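Local coordinates for ureidoglycolate hydrolase (Arabidopsis thaliana, PDB 4PXE), which hydrolyses (S)-ureidoglycolate to glyoxylate, ammonium and carbon dioxide in purine breakdown, working as a manganese-dependent homodimer of the peptidase M20 family, at residues L42-D47 / P139-I144; E67-N72 / L191-L196; F74-G79 / K126-I131; L84-T89 / G199-F204. All blocks are in the same frame, centred on the assembly; numbering follows the deposited sequence.

Interaction 1. Residues L42-D47 / P139-I144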
loop_
_atom_site.group_PDB
_atom_site.type_symbol
_atom_site.label_atom_id
_atom_site.label_comp_id
_atom_site.label_asym_id
_atom_site.label_seq_id
_atom_site.Cartn_x
_atom_site.Cartn_y
_atom_site.Cartn_z
ATOM N N LEU A 42 5.467 -16.904 5.990
ATOM C CA LEU A 42 4.753 -18.093 6.445
ATOM C C LEU A 42 3.806 -18.689 5.406
ATOM O O LEU A 42 2.930 -17.993 4.896
ATOM C CB LEU A 42 3.969 -17.748 7.718
ATOM C CG LEU A 42 3.003 -18.783 8.290
ATOM C CD1 LEU A 42 3.747 -20.067 8.629
ATOM C CD2 LEU A 42 2.325 -18.225 9.514
ATOM N N TYR A 43 4.029 -19.974 5.110
ATOM C CA TYR A 43 3.185 -20.827 4.253
ATOM C C TYR A 43 3.221 -20.533 2.749
ATOM O O TYR A 43 2.516 -21.183 1.980
ATOM C CB TYR A 43 1.726 -20.881 4.742
ATOM C CG TYR A 43 1.487 -21.471 6.119
ATOM C CD1 TYR A 43 2.252 -22.529 6.606
ATOM C CD2 TYR A 43 0.467 -20.980 6.925
ATOM C CE1 TYR A 43 2.006 -23.065 7.868
ATOM C CE2 TYR A 43 0.213 -21.497 8.175
ATOM C CZ TYR A 43 0.978 -22.549 8.649
ATOM O OH TYR A 43 0.709 -23.047 9.907
ATOM N N THR A 44 4.022 -19.562 2.316
ATOM C CA THR A 44 4.213 -19.349 0.890
ATOM C C THR A 44 5.118 -20.423 0.295
ATOM O O THR A 44 5.720 -21.219 1.019
ATOM C CB THR A 44 4.837 -17.983 0.601
ATOM O OG1 THR A 44 6.132 -17.927 1.217
ATOM C CG2 THR A 44 3.950 -16.855 1.151
ATOM N N ASP A 45 5.223 -20.427 -1.031
ATOM C CA ASP A 45 6.089 -21.375 -1.726
ATOM C C ASP A 45 7.556 -21.287 -1.278
ATOM O O ASP A 45 8.214 -22.315 -1.096
ATOM C CB ASP A 45 5.952 -21.248 -3.252
ATOM C CG ASP A 45 6.428 -19.910 -3.785
ATOM O OD1 ASP A 45 6.384 -18.904 -3.043
ATOM O OD2 ASP A 45 6.844 -19.863 -4.965
ATOM N N LYS A 46 8.054 -20.068 -1.080
ATOM C CA LYS A 46 9.424 -19.883 -0.594
ATOM C C LYS A 46 9.611 -20.478 0.803
ATOM O O LYS A 46 10.647 -21.082 1.089
ATOM C CB LYS A 46 9.808 -18.397 -0.593
ATOM C CG LYS A 46 9.646 -17.692 -1.942
ATOM C CD LYS A 46 10.344 -18.462 -3.053
ATOM C CE LYS A 46 10.274 -17.709 -4.381
ATOM N NZ LYS A 46 8.874 -17.480 -4.815
ATOM N N ASP A 47 8.617 -20.304 1.673
ATOM C CA ASP A 47 8.649 -20.899 3.007
ATOM C C ASP A 47 8.712 -22.421 2.923
ATOM O O ASP A 47 9.507 -23.058 3.620
ATOM C CB ASP A 47 7.419 -20.472 3.818
ATOM C CG ASP A 47 7.432 -20.999 5.249
ATOM O OD1 ASP A 47 8.510 -21.038 5.873
ATOM O OD2 ASP A 47 6.356 -21.365 5.764
ATOM N N PRO A 139 5.523 -11.394 12.413
ATOM C CA PRO A 139 4.077 -11.113 12.371
ATOM C C PRO A 139 3.564 -10.747 10.981
ATOM O O PRO A 139 2.411 -10.332 10.851
ATOM C CB PRO A 139 3.943 -9.902 13.301
ATOM C CG PRO A 139 5.234 -9.173 13.126
ATOM C CD PRO A 139 6.280 -10.280 13.018
ATOM N N THR A 140 4.397 -10.902 9.958
ATOM C CA THR A 140 4.108 -10.397 8.608
ATOM C C THR A 140 2.750 -10.789 8.023
ATOM O O THR A 140 2.012 -9.932 7.517
ATOM C CB THR A 140 5.197 -10.858 7.619
ATOM O OG1 THR A 140 6.482 -10.536 8.165
ATOM C CG2 THR A 140 5.040 -10.168 6.257
ATOM N N ARG A 141 2.427 -12.077 8.063
ATOM C CA ARG A 141 1.261 -12.531 7.318
ATOM C C ARG A 141 -0.064 -12.276 8.030
ATOM O O ARG A 141 -0.988 -11.741 7.423
ATOM C CB ARG A 141 1.374 -14.009 6.953
ATOM C CG ARG A 141 0.243 -14.440 6.031
ATOM C CD ARG A 141 0.555 -15.710 5.251
ATOM N NE ARG A 141 -0.494 -15.929 4.256
ATOM C CZ ARG A 141 -0.478 -16.867 3.318
ATOM N NH1 ARG A 141 0.533 -17.727 3.233
ATOM N NH2 ARG A 141 -1.495 -16.947 2.462
ATOM N N PHE A 142 -0.151 -12.672 9.297
ATOM C CA PHE A 142 -1.409 -12.592 10.041
ATOM C C PHE A 142 -1.407 -11.554 11.162
ATOM O O PHE A 142 -2.398 -11.420 11.878
ATOM C CB PHE A 142 -1.797 -13.974 10.590
ATOM C CG PHE A 142 -1.951 -15.024 9.525
ATOM C CD1 PHE A 142 -3.037 -14.991 8.664
ATOM C CD2 PHE A 142 -1.013 -16.041 9.384
ATOM C CE1 PHE A 142 -3.190 -15.934 7.682
ATOM C CE2 PHE A 142 -1.156 -16.997 8.397
ATOM C CZ PHE A 142 -2.254 -16.947 7.542
ATOM N N GLY A 143 -0.308 -10.816 11.319
ATOM C CA GLY A 143 -0.213 -9.833 12.389
ATOM C C GLY A 143 0.124 -10.456 13.735
ATOM O O GLY A 143 0.142 -9.776 14.766
ATOM N N ILE A 144 0.390 -11.756 13.714
ATOM C CA ILE A 144 0.657 -12.530 14.925
ATOM C C ILE A 144 2.134 -12.929 14.970
ATOM O O ILE A 144 2.596 -13.688 14.115
ATOM C CB ILE A 144 -0.206 -13.812 14.949
ATOM C CG1 ILE A 144 -1.697 -13.453 14.902
ATOM C CG2 ILE A 144 0.109 -14.655 16.184
ATOM C CD1 ILE A 144 -2.574 -14.603 14.439
HETATM O O HOH W 1 0.639 -18.694 0.458
#
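R141 reaches across to the backbone of L42 in a small loop-to-loop contact, where the turn leading into helix 45-60 meets the loop that follows strand 129-133. Its CG lies anti to the backbone N (chi1 -173°) and the chain runs on extended to NE, which carries the guanidinium out to the other segment. There NH1 gives L42 O a nearly straight hydrogen bond of 2.9 Å, lying in both the guanidinium plane and the carbonyl plane. NH1 also donates to a water, at 2.9 Å, while NE forms a salt bridge with D168, so the guanidinium is held by L42 O and the water at NH1 and by D168 at NE, which limits its rotation. F142 adds the apolar part: L42 CD2 comes up to the edge of its ring, 3.9 Å from CE2, and R141 CG lies over the centre of one face. Within 42-47, Y43 N donates to D47 OD2 at 2.8 Å, and T44 serves as N-cap through a weak bond from D47 N to its OG1, which also bonds to V41 O. Helix 174-180 closes over the pair, its A177 touching Y43, R141 and F142, while R51 of helix 45-60 packs on L42 and Y43.

Interaction 2. Residues E67-N72 / L191-L196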
loop_
_atom_site.group_PDB
_atom_site.type_symbol
_atom_site.label_atom_id
_atom_site.label_comp_id
_atom_site.label_asym_id
_atom_site.label_seq_id
_atom_site.Cartn_x
_atom_site.Cartn_y
_atom_site.Cartn_z
ATOM N N GLU A 67 6.640 -33.146 12.630
ATOM C CA GLU A 67 5.972 -31.855 12.526
ATOM C C GLU A 67 4.643 -31.893 13.245
ATOM O O GLU A 67 3.974 -32.930 13.276
ATOM C CB GLU A 67 5.719 -31.489 11.068
ATOM C CG GLU A 67 6.963 -31.308 10.245
ATOM C CD GLU A 67 6.657 -30.801 8.860
ATOM O OE1 GLU A 67 6.380 -29.590 8.705
ATOM O OE2 GLU A 67 6.684 -31.609 7.917
ATOM N N ASP A 68 4.252 -30.765 13.825
ATOM C CA ASP A 68 2.948 -30.693 14.474
ATOM C C ASP A 68 1.899 -30.083 13.541
ATOM O O ASP A 68 2.170 -29.837 12.363
ATOM C CB ASP A 68 3.011 -30.001 15.850
ATOM C CG ASP A 68 3.359 -28.510 15.771
ATOM O OD1 ASP A 68 3.220 -27.910 14.690
ATOM O OD2 ASP A 68 3.759 -27.961 16.826
ATOM N N ALA A 69 0.703 -29.852 14.075
ATOM C CA ALA A 69 -0.442 -29.468 13.253
ATOM C C ALA A 69 -0.270 -28.149 12.488
ATOM O O ALA A 69 -0.900 -27.944 11.451
ATOM C CB ALA A 69 -1.706 -29.435 14.103
ATOM N N VAL A 70 0.586 -27.266 12.993
ATOM C CA VAL A 70 0.779 -25.963 12.351
ATOM C C VAL A 70 2.136 -25.832 11.672
ATOM O O VAL A 70 2.460 -24.784 11.111
ATOM C CB VAL A 70 0.592 -24.781 13.336
ATOM C CG1 VAL A 70 -0.824 -24.776 13.911
ATOM C CG2 VAL A 70 1.629 -24.814 14.443
ATOM N N GLY A 71 2.939 -26.886 11.736
ATOM C CA GLY A 71 4.189 -26.884 11.003
ATOM C C GLY A 71 5.420 -26.507 11.801
ATOM O O GLY A 71 6.458 -26.212 11.207
ATOM N N ASN A 72 5.327 -26.507 13.128
ATOM C CA ASN A 72 6.555 -26.521 13.919
ATOM C C ASN A 72 7.263 -27.827 13.607
ATOM O O ASN A 72 6.631 -28.890 13.548
ATOM C CB ASN A 72 6.288 -26.419 15.425
ATOM C CG ASN A 72 5.627 -25.113 15.834
ATOM O OD1 ASN A 72 6.073 -24.016 15.480
ATOM N ND2 ASN A 72 4.566 -25.224 16.615
ATOM N N LEU A 191 -6.460 -27.312 17.536
ATOM C CA LEU A 191 -5.033 -26.944 17.613
ATOM C C LEU A 191 -4.424 -27.135 18.999
ATOM O O LEU A 191 -3.244 -26.839 19.223
ATOM C CB LEU A 191 -4.764 -25.528 17.083
ATOM C CG LEU A 191 -5.224 -25.281 15.646
ATOM C CD1 LEU A 191 -4.921 -23.849 15.209
ATOM C CD2 LEU A 191 -4.581 -26.288 14.704
ATOM N N SER A 192 -5.228 -27.656 19.921
ATOM C CA SER A 192 -4.765 -27.988 21.259
ATOM C C SER A 192 -3.677 -29.056 21.205
ATOM O O SER A 192 -2.877 -29.181 22.132
ATOM C CB SER A 192 -5.939 -28.485 22.116
ATOM O OG SER A 192 -5.540 -28.693 23.457
ATOM N N SER A 193 -3.662 -29.823 20.117
ATOM C CA SER A 193 -2.661 -30.861 19.895
ATOM C C SER A 193 -1.243 -30.292 19.882
ATOM O O SER A 193 -0.275 -31.009 20.114
ATOM C CB SER A 193 -2.922 -31.567 18.562
ATOM O OG SER A 193 -2.731 -30.675 17.473
ATOM N N VAL A 194 -1.134 -28.997 19.605
ATOM C CA VAL A 194 0.163 -28.335 19.488
ATOM C C VAL A 194 0.762 -28.025 20.861
ATOM O O VAL A 194 1.987 -27.983 21.022
ATOM C CB VAL A 194 0.029 -27.040 18.645
ATOM C CG1 VAL A 194 1.343 -26.255 18.613
ATOM C CG2 VAL A 194 -0.409 -27.382 17.237
ATOM N N PHE A 195 -0.106 -27.828 21.851
ATOM C CA PHE A 195 0.307 -27.404 23.187
ATOM C C PHE A 195 1.315 -28.369 23.801
ATOM O O PHE A 195 1.115 -29.587 23.773
ATOM C CB PHE A 195 -0.896 -27.330 24.141
ATOM C CG PHE A 195 -1.942 -26.317 23.759
ATOM C CD1 PHE A 195 -1.784 -25.483 22.665
ATOM C CD2 PHE A 195 -3.096 -26.195 24.522
ATOM C CE1 PHE A 195 -2.754 -24.560 22.333
ATOM C CE2 PHE A 195 -4.069 -25.272 24.197
ATOM C CZ PHE A 195 -3.896 -24.451 23.100
ATOM N N LEU A 196 2.382 -27.821 24.375
ATOM C CA LEU A 196 3.325 -28.631 25.136
ATOM C C LEU A 196 2.978 -28.557 26.610
ATOM O O LEU A 196 2.635 -27.494 27.130
ATOM C CB LEU A 196 4.763 -28.146 24.938
ATOM C CG LEU A 196 5.277 -28.128 23.505
ATOM C CD1 LEU A 196 6.745 -27.742 23.494
ATOM C CD2 LEU A 196 5.049 -29.475 22.835
HETATM O O HOH W 2 3.607 -29.463 19.100
HETATM O O HOH W 3 -0.107 -31.125 16.488
#
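V194 meets D68, A69, V70 and N72 in this contact between the turn joining strands 64-67 and 73-77 and the loop before strand 201-209. V194 CG2 and L191 CD2 carry the apolar part, against A69 and V70. V194 CG2 lies 4.0 Å from A69 CB and also touches V70 CG1, which L191 CD2 meets at 4.1 Å. V194 CG1, anti to the backbone N (chi1 175°), faces the polar side of the turn, 3.5 Å from D68 OD2 and near N72 ND2.

No direct hydrogen bond joins the segments; two waters do that work. One donates to both D68 OD2 and V194 O, and the other accepts from A69 N and donates to S193 OG, which is bonded to D189 as well.

Within the turn, D68 is the organiser. Its OD1 accepts from V70 N at 3.2 Å and N72 N at 3.0 Å, which arrive from opposite faces of the carboxylate plane. OD2 takes N72 ND2 on its syn lone pair at 2.9 Å, and N72 OD1 in turn accepts from T135 N. An alanine in place of D68 would probably leave V70 N, N72 N and N72 ND2 without these acceptors, set the N72 amide freer to turn and break the water link to V194 O.

The arrangement is an Asx turn overlaid on a type I beta turn from D68 to G71, whose G71 takes a positive phi, and it forms the hairpin connection between two antiparallel strands of the M20 catalytic domain.

Interaction 3. Residues F74-G79 / K126-I131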
loop_
_atom_site.group_PDB
_atom_site.type_symbol
_atom_site.label_atom_id
_atom_site.label_comp_id
_atom_site.label_asym_id
_atom_site.label_seq_id
_atom_site.Cartn_x
_atom_site.Cartn_y
_atom_site.Cartn_z
ATOM N N PHE A 74 10.462 -30.552 14.388
ATOM C CA PHE A 74 11.268 -31.013 15.503
ATOM C C PHE A 74 12.265 -32.047 15.000
ATOM O O PHE A 74 11.902 -32.919 14.214
ATOM C CB PHE A 74 10.375 -31.654 16.578
ATOM C CG PHE A 74 9.330 -30.724 17.144
ATOM C CD1 PHE A 74 8.126 -30.525 16.482
ATOM C CD2 PHE A 74 9.548 -30.060 18.342
ATOM C CE1 PHE A 74 7.159 -29.671 16.999
ATOM C CE2 PHE A 74 8.582 -29.202 18.870
ATOM C CZ PHE A 74 7.388 -29.011 18.194
ATOM N N GLY A 75 13.516 -31.942 15.441
ATOM C CA GLY A 75 14.551 -32.898 15.073
ATOM C C GLY A 75 15.281 -33.382 16.307
ATOM O O GLY A 75 16.039 -32.630 16.924
ATOM N N LYS A 76 15.054 -34.639 16.685
ATOM C CA LYS A 76 15.594 -35.155 17.942
ATOM C C LYS A 76 16.774 -36.121 17.791
ATOM O O LYS A 76 16.778 -36.993 16.922
ATOM C CB LYS A 76 14.490 -35.839 18.765
ATOM C CG LYS A 76 14.985 -36.437 20.073
ATOM C CD LYS A 76 13.868 -37.022 20.925
ATOM C CE LYS A 76 13.090 -35.940 21.654
ATOM N NZ LYS A 76 12.133 -36.531 22.664
ATOM N N TRP A 77 17.774 -35.925 18.641
ATOM C CA TRP A 77 18.851 -36.887 18.835
ATOM C C TRP A 77 18.537 -37.597 20.150
ATOM O O TRP A 77 18.601 -36.987 21.219
ATOM C CB TRP A 77 20.192 -36.142 18.894
ATOM C CG TRP A 77 21.426 -36.973 19.129
ATOM C CD1 TRP A 77 21.509 -38.332 19.236
ATOM C CD2 TRP A 77 22.758 -36.475 19.303
ATOM N NE1 TRP A 77 22.816 -38.710 19.457
ATOM C CE2 TRP A 77 23.601 -37.588 19.505
ATOM C CE3 TRP A 77 23.319 -35.193 19.308
ATOM C CZ2 TRP A 77 24.975 -37.457 19.709
ATOM C CZ3 TRP A 77 24.678 -35.063 19.511
ATOM C CH2 TRP A 77 25.493 -36.189 19.713
ATOM N N ASP A 78 18.165 -38.876 20.063
ATOM C CA ASP A 78 17.753 -39.641 21.238
ATOM C C ASP A 78 18.917 -39.868 22.191
ATOM O O ASP A 78 19.986 -40.318 21.783
ATOM C CB ASP A 78 17.193 -41.008 20.833
ATOM C CG ASP A 78 15.923 -40.909 20.024
ATOM O OD1 ASP A 78 15.709 -41.802 19.177
ATOM O OD2 ASP A 78 15.133 -39.961 20.233
ATOM N N GLY A 79 18.700 -39.568 23.463
ATOM C CA GLY A 79 19.725 -39.761 24.471
ATOM C C GLY A 79 19.679 -41.146 25.094
ATOM O O GLY A 79 18.814 -41.963 24.767
ATOM N N LYS A 126 22.816 -37.797 27.535
ATOM C CA LYS A 126 21.953 -38.491 28.481
ATOM C C LYS A 126 20.510 -38.105 28.162
ATOM O O LYS A 126 19.745 -38.909 27.629
ATOM C CB LYS A 126 22.316 -38.130 29.919
ATOM C CG LYS A 126 21.524 -38.919 30.947
ATOM C CD LYS A 126 21.883 -38.523 32.364
ATOM C CE LYS A 126 21.249 -37.198 32.734
ATOM N NZ LYS A 126 21.438 -36.890 34.179
ATOM N N ARG A 127 20.143 -36.860 28.463
ATOM C CA ARG A 127 18.898 -36.302 27.949
ATOM C C ARG A 127 19.001 -36.118 26.447
ATOM O O ARG A 127 20.055 -35.726 25.938
ATOM C CB ARG A 127 18.623 -34.935 28.569
ATOM C CG ARG A 127 18.380 -34.989 30.040
ATOM C CD ARG A 127 18.037 -33.624 30.564
ATOM N NE ARG A 127 17.669 -33.714 31.968
ATOM C CZ ARG A 127 18.557 -33.758 32.941
ATOM N NH1 ARG A 127 19.841 -33.724 32.624
ATOM N NH2 ARG A 127 18.169 -33.844 34.210
ATOM N N SER A 128 17.906 -36.381 25.741
ATOM C CA SER A 128 17.860 -36.164 24.305
ATOM C C SER A 128 18.062 -34.693 24.009
ATOM O O SER A 128 17.802 -33.838 24.861
ATOM C CB SER A 128 16.515 -36.609 23.735
ATOM O OG SER A 128 16.328 -38.001 23.959
ATOM N N LEU A 129 18.541 -34.412 22.806
ATOM C CA LEU A 129 18.590 -33.043 22.312
ATOM C C LEU A 129 17.571 -32.902 21.198
ATOM O O LEU A 129 17.439 -33.790 20.357
ATOM C CB LEU A 129 19.996 -32.713 21.803
ATOM C CG LEU A 129 21.156 -32.949 22.774
ATOM C CD1 LEU A 129 22.461 -32.554 22.106
ATOM C CD2 LEU A 129 20.953 -32.183 24.073
ATOM N N GLU A 130 16.848 -31.783 21.176
ATOM C CA GLU A 130 15.850 -31.587 20.130
ATOM C C GLU A 130 15.901 -30.183 19.544
ATOM O O GLU A 130 15.849 -29.196 20.281
ATOM C CB GLU A 130 14.445 -31.919 20.644
ATOM C CG GLU A 130 13.388 -31.980 19.547
ATOM C CD GLU A 130 12.118 -32.701 19.989
ATOM O OE1 GLU A 130 11.583 -32.372 21.066
ATOM O OE2 GLU A 130 11.666 -33.606 19.257
ATOM N N ILE A 131 16.010 -30.120 18.220
ATOM C CA ILE A 131 16.022 -28.863 17.495
ATOM C C ILE A 131 14.606 -28.529 17.057
ATOM O O ILE A 131 13.900 -29.374 16.500
ATOM C CB ILE A 131 16.906 -28.946 16.247
ATOM C CG1 ILE A 131 18.333 -29.330 16.632
ATOM C CG2 ILE A 131 16.885 -27.609 15.496
ATOM C CD1 ILE A 131 19.259 -29.401 15.449
HETATM O O HOH W 4 10.753 -34.022 23.057
HETATM O O HOH W 5 13.750 -38.507 24.079
#
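G75 N donates to I131 O and I131 N to G75 O, each at 2.8 Å, and W77 with L129 forms the next such pair, so strands 74-77 and 129-131 run antiparallel at 159°. K76 and E130 make up the non-hydrogen-bonded pair between them. Past the strand end, G79 N donates to S128 OG at 2.9 Å; G79 CA makes a CA-H...O contact with K126 O, and a CB on G79 would point into that oxygen.

On the K76 and E130 face, the charges do not touch: K76 NZ stands 4.5 Å from E130 OE1, joined by a water that accepts from NZ and donates to OE1. A second water links NZ to S128 OG. The lysine chain, bent at chi3 (-78°), instead lays CE 3.6 Å from E130 OE2, whose other contacts include F74 CB. E130 OE1 also bonds to the hydroxyl of Y201. A leucine in place of E130 would probably leave that hydroxyl and the bridging water without their acceptor and K76 without its nearby opposite charge.

On the other face, W77 CE3 packs against L129 CD1 at 3.9 Å, the two side chains lying side by side. Helix 105-120 covers this face through I112, I115 and L118, while strands 64-67 and 86-91 flank the pair within the sheet.

Interaction 4. Residues L84-T89 / G199-F204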
loop_
_atom_site.group_PDB
_atom_site.type_symbol
_atom_site.label_atom_id
_atom_site.label_comp_id
_atom_site.label_asym_id
_atom_site.label_seq_id
_atom_site.Cartn_x
_atom_site.Cartn_y
_atom_site.Cartn_z
ATOM N N LEU A 84 13.519 -38.801 29.852
ATOM C CA LEU A 84 13.710 -37.531 30.543
ATOM C C LEU A 84 13.299 -36.388 29.627
ATOM O O LEU A 84 13.439 -36.495 28.410
ATOM C CB LEU A 84 15.170 -37.347 30.946
ATOM C CG LEU A 84 15.727 -38.315 31.993
ATOM C CD1 LEU A 84 17.202 -38.036 32.204
ATOM C CD2 LEU A 84 14.961 -38.178 33.297
ATOM N N PRO A 85 12.776 -35.300 30.210
ATOM C CA PRO A 85 12.551 -34.085 29.418
ATOM C C PRO A 85 13.834 -33.697 28.678
ATOM O O PRO A 85 14.911 -33.665 29.279
ATOM C CB PRO A 85 12.199 -33.044 30.481
ATOM C CG PRO A 85 11.550 -33.857 31.583
ATOM C CD PRO A 85 12.300 -35.159 31.600
ATOM N N ALA A 86 13.707 -33.427 27.381
ATOM C CA ALA A 86 14.861 -33.173 26.519
ATOM C C ALA A 86 15.381 -31.751 26.668
ATOM O O ALA A 86 14.711 -30.887 27.221
ATOM C CB ALA A 86 14.498 -33.438 25.070
ATOM N N VAL A 87 16.600 -31.526 26.187
ATOM C CA VAL A 87 17.124 -30.168 26.050
ATOM C C VAL A 87 16.807 -29.700 24.642
ATOM O O VAL A 87 17.196 -30.346 23.669
ATOM C CB VAL A 87 18.646 -30.118 26.267
ATOM C CG1 VAL A 87 19.132 -28.673 26.324
ATOM C CG2 VAL A 87 19.021 -30.870 27.545
ATOM N N ALA A 88 16.085 -28.582 24.541
ATOM C CA ALA A 88 15.619 -28.080 23.253
ATOM C C ALA A 88 16.372 -26.827 22.823
ATOM O O ALA A 88 16.839 -26.053 23.655
ATOM C CB ALA A 88 14.111 -27.800 23.298
ATOM N N THR A 89 16.477 -26.639 21.514
ATOM C CA THR A 89 17.055 -25.414 20.977
ATOM C C THR A 89 16.437 -25.145 19.624
ATOM O O THR A 89 16.059 -26.074 18.920
ATOM C CB THR A 89 18.595 -25.503 20.838
ATOM O OG1 THR A 89 19.125 -24.229 20.428
ATOM C CG2 THR A 89 18.995 -26.570 19.812
ATOM N N GLY A 199 7.094 -28.089 31.510
ATOM C CA GLY A 199 8.185 -28.940 31.951
ATOM C C GLY A 199 8.505 -30.100 31.020
ATOM O O GLY A 199 9.280 -30.985 31.380
ATOM N N SER A 200 7.928 -30.106 29.822
ATOM C CA SER A 200 8.198 -31.195 28.882
ATOM C C SER A 200 9.603 -31.083 28.286
ATOM O O SER A 200 10.123 -32.042 27.712
ATOM C CB SER A 200 7.145 -31.257 27.781
ATOM O OG SER A 200 7.087 -30.035 27.080
ATOM N N TYR A 201 10.213 -29.909 28.429
ATOM C CA TYR A 201 11.629 -29.747 28.120
ATOM C C TYR A 201 12.389 -29.369 29.386
ATOM O O TYR A 201 11.898 -28.585 30.196
ATOM C CB TYR A 201 11.834 -28.648 27.075
ATOM C CG TYR A 201 11.457 -29.034 25.668
ATOM C CD1 TYR A 201 11.957 -30.189 25.087
ATOM C CD2 TYR A 201 10.606 -28.232 24.913
ATOM C CE1 TYR A 201 11.621 -30.549 23.790
ATOM C CE2 TYR A 201 10.257 -28.581 23.608
ATOM C CZ TYR A 201 10.769 -29.739 23.053
ATOM O OH TYR A 201 10.430 -30.083 21.758
ATOM N N PHE A 202 13.591 -29.922 29.548
ATOM C CA PHE A 202 14.479 -29.574 30.655
ATOM C C PHE A 202 14.923 -28.111 30.582
ATOM O O PHE A 202 14.968 -27.413 31.591
ATOM C CB PHE A 202 15.697 -30.512 30.644
ATOM C CG PHE A 202 16.634 -30.335 31.811
ATOM C CD1 PHE A 202 16.232 -30.656 33.101
ATOM C CD2 PHE A 202 17.936 -29.904 31.610
ATOM C CE1 PHE A 202 17.105 -30.516 34.169
ATOM C CE2 PHE A 202 18.815 -29.764 32.677
ATOM C CZ PHE A 202 18.394 -30.075 33.960
ATOM N N ALA A 203 15.241 -27.652 29.368
ATOM C CA ALA A 203 15.590 -26.258 29.127
ATOM C C ALA A 203 15.398 -25.996 27.649
ATOM O O ALA A 203 15.344 -26.938 26.854
ATOM C CB ALA A 203 17.032 -25.982 29.520
ATOM N N PHE A 204 15.278 -24.715 27.299
ATOM C CA PHE A 204 15.244 -24.265 25.906
ATOM C C PHE A 204 16.291 -23.175 25.677
ATOM O O PHE A 204 16.333 -22.189 26.408
ATOM C CB PHE A 204 13.860 -23.716 25.515
ATOM C CG PHE A 204 13.847 -23.116 24.141
ATOM C CD1 PHE A 204 13.745 -23.929 23.029
ATOM C CD2 PHE A 204 13.995 -21.749 23.957
ATOM C CE1 PHE A 204 13.779 -23.394 21.752
ATOM C CE2 PHE A 204 14.028 -21.211 22.688
ATOM C CZ PHE A 204 13.922 -22.037 21.589
HETATM O O HOH W 6 11.225 -33.618 25.954
#
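A88 presents its methyl squarely to the ring of Y201: CB sits 3.5 Å from the ring centroid and only 6° off the normal, a CH-pi contact over the face. The edge of the same ring passes A86 O, with Y201 CD1 3.6 Å from that oxygen. A86 CB also touches CD1, so two alanines and a carbonyl bound the ring from this segment. The Y201 hydroxyl is bonded to E130.

F204 comes at A88 from further along. Its CD1 lies 3.9 Å from A88 CB, and its CE1 approaches the backbone of T89. F202 behaves differently: its CB is near P85 O, but CG is anti to the backbone N (chi1 -175°) and the ring leads away, brushing V87 CG2 and lying in a cation-pi pair with R127.

The strands pair in parallel at A88 and F204, beyond a corner in the chain at F202. A88 N donates to A203 O at 2.9 Å, nearly straight at 174°, and F202 N donates to A86 O at 2.8 Å. Beside P85, whose CB packs 3.6 Å from S200 O, a water accepts from A86 N and donates to S200 O.

Strand 86-91 pairs with strand 129-133 along its other edge. Helix 410-429 covers V87, T89 and F202, while M383 of helix 379-383 packs on Y201 and F204 from the face bearing those rings.

Interactions 3 and 4 are next-door parts of one sheet, their centres about 9 Å apart, since strand 129-133 pairs with both 73-77 and 86-91; the Y201 hydroxyl and E130 OE1 tie them together. Centre to centre, interaction 2 lies about 18 Å from interaction 3 and about 17 Å from interaction 4, touching the first through D68 and F74 and the second through L196 and Y201. Interaction 1 is about 17 Å from interaction 2, again between centres, joined by the bond from Y43 OH to V70 O, and touches neither 3 nor 4. Along the chain, the first segments run in order from 42 to 89, and their partners return between 126 and 204, bringing distant sequence together within the domain that holds the two manganese ions.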